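Local coordinates for protein geranylgeranyl pyrophosphate synthase (PDB 3LK5) that probably joins isoprenoid diphosphates as a magnesium-dependent prenyltransferase of the FPP/GGPP synthase family, at residues Leu238-Ala241 with Leu242-Gly246. Numbering follows the deposited sequence.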
loop_
_atom_site.group_PDB
_atom_site.type_symbol
_atom_site.label_atom_id
_atom_site.label_comp_id
_atom_site.label_asym_id
_atom_site.label_seq_id
_atom_site.Cartn_x
_atom_site.Cartn_y
_atom_site.Cartn_z
ATOM N N LEU A 238 7.059 18.562 24.519
ATOM C CA LEU A 238 6.893 17.164 24.853
ATOM C C LEU A 238 7.170 16.296 23.622
ATOM O O LEU A 238 7.911 15.329 23.697
ATOM C CB LEU A 238 5.476 16.897 25.389
ATOM C CG LEU A 238 5.286 15.368 25.475
ATOM C CD1 LEU A 238 5.893 14.830 26.760
ATOM C CD2 LEU A 238 3.865 15.015 25.396
ATOM N N ILE A 239 6.595 16.668 22.485
ATOM C CA ILE A 239 6.839 15.922 21.251
ATOM C C ILE A 239 8.347 15.894 20.918
ATOM O O ILE A 239 8.885 14.879 20.456
ATOM C CB ILE A 239 6.008 16.519 20.075
ATOM C CG1 ILE A 239 4.523 16.159 20.273
ATOM C CG2 ILE A 239 6.508 15.958 18.741
ATOM C CD1 ILE A 239 3.532 16.793 19.230
ATOM N N ASP A 240 9.030 17.019 21.136
ATOM C CA ASP A 240 10.472 17.054 20.856
ATOM C C ASP A 240 11.254 16.048 21.707
ATOM O O ASP A 240 12.139 15.315 21.198
ATOM C CB ASP A 240 11.019 18.482 21.068
ATOM C CG ASP A 240 12.281 18.715 20.296
ATOM O OD1 ASP A 240 13.352 18.810 20.926
ATOM O OD2 ASP A 240 12.215 18.753 19.048
ATOM N N ALA A 241 10.938 16.005 23.001
ATOM C CA ALA A 241 11.602 15.057 23.906
ATOM C C ALA A 241 11.355 13.612 23.509
ATOM O O ALA A 241 12.290 12.801 23.505
ATOM C CB ALA A 241 11.191 15.289 25.330
ATOM N N LEU A 242 10.088 13.287 23.165
ATOM C CA LEU A 242 9.731 11.939 22.714
ATOM C C LEU A 242 10.414 11.527 21.403
ATOM O O LEU A 242 10.861 10.361 21.226
ATOM C CB LEU A 242 8.199 11.845 22.557
ATOM C CG LEU A 242 7.414 12.065 23.855
ATOM C CD1 LEU A 242 5.878 11.949 23.559
ATOM C CD2 LEU A 242 7.841 11.100 24.975
ATOM N N LEU A 243 10.498 12.475 20.470
ATOM C CA LEU A 243 11.123 12.208 19.182
ATOM C C LEU A 243 12.621 11.962 19.350
ATOM O O LEU A 243 13.170 11.112 18.651
ATOM C CB LEU A 243 10.882 13.354 18.163
ATOM C CG LEU A 243 9.501 13.368 17.479
ATOM C CD1 LEU A 243 9.305 14.729 16.709
ATOM C CD2 LEU A 243 9.318 12.163 16.544
ATOM N N HIS A 244 13.256 12.684 20.267
ATOM C CA HIS A 244 14.692 12.450 20.543
ATOM C C HIS A 244 14.901 11.098 21.198
ATOM O O HIS A 244 15.788 10.342 20.819
ATOM C CB HIS A 244 15.255 13.539 21.449
ATOM C CG HIS A 244 15.613 14.806 20.745
ATOM N ND1 HIS A 244 16.638 14.879 19.825
ATOM C CD2 HIS A 244 15.161 16.076 20.904
ATOM C CE1 HIS A 244 16.767 16.131 19.407
ATOM N NE2 HIS A 244 15.890 16.881 20.053
ATOM N N TYR A 245 14.087 10.796 22.205
ATOM C CA TYR A 245 14.077 9.446 22.766
ATOM C C TYR A 245 13.900 8.385 21.691
ATOM O O TYR A 245 14.657 7.397 21.627
ATOM C CB TYR A 245 12.975 9.333 23.839
ATOM C CG TYR A 245 12.621 7.927 24.303
ATOM C CD1 TYR A 245 13.129 7.408 25.520
ATOM C CD2 TYR A 245 11.750 7.114 23.526
ATOM C CE1 TYR A 245 12.742 6.118 25.959
ATOM C CE2 TYR A 245 11.390 5.841 23.918
ATOM C CZ TYR A 245 11.874 5.343 25.142
ATOM O OH TYR A 245 11.463 4.079 25.495
ATOM N N GLY A 246 12.930 8.574 20.814
ATOM C CA GLY A 246 12.641 7.547 19.814
ATOM C C GLY A 246 13.811 7.393 18.842
ATOM O O GLY A 246 14.077 6.286 18.350
#
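Leu238, Ile239, Asp240 and Ala241 each accept an i to i+4 backbone hydrogen bond, from Leu242, Leu243, His244 and Tyr245, in the first turns of helix 236-263, one of the long helices of the all-alpha polyprenyl synthetase fold. Leu242 N reaches Leu238 O at 3.0 Å with an N-H...O angle of 169°, and Tyr245 N lies 3.0 Å from Ala241 O. The ladder runs on through Gly246 N, which donates to Leu242 O, while at the start Leu238 N is taken by Ser235 OG. The four carbonyls of Leu238-Ala241 thus all have an amide partner one turn on, including those of the buried Leu238 and Ala241. The side chains of these two touch Val351, and Leu242 meets Ala229 of helix 205-231. Leu242 CD1 packs 4.0 Å from Leu238 CG. One position on, Ile239 and Leu243 lie side by side, both touching His226; Ile239 CG2, anti to the backbone N, meets Leu243 CD1 at 3.7 Å. Tyr245 carries its phenol away from the preceding turn, and its OH is hydrogen-bonded to Leu361 O and to Tyr69 OH, linking the helix to helices 355-369 and 65-78, far away in sequence. The exposed side is polar. His244 stacks on His347, and its CG, anti to its own carbonyl carbon (chi1 -81°), sets the ring beside the Asp240 carboxylate. Carboxylate and imidazole planes stand 84° apart, with Asp240 OD1 3.3 Å from both His244 CD2 and His244 NE2.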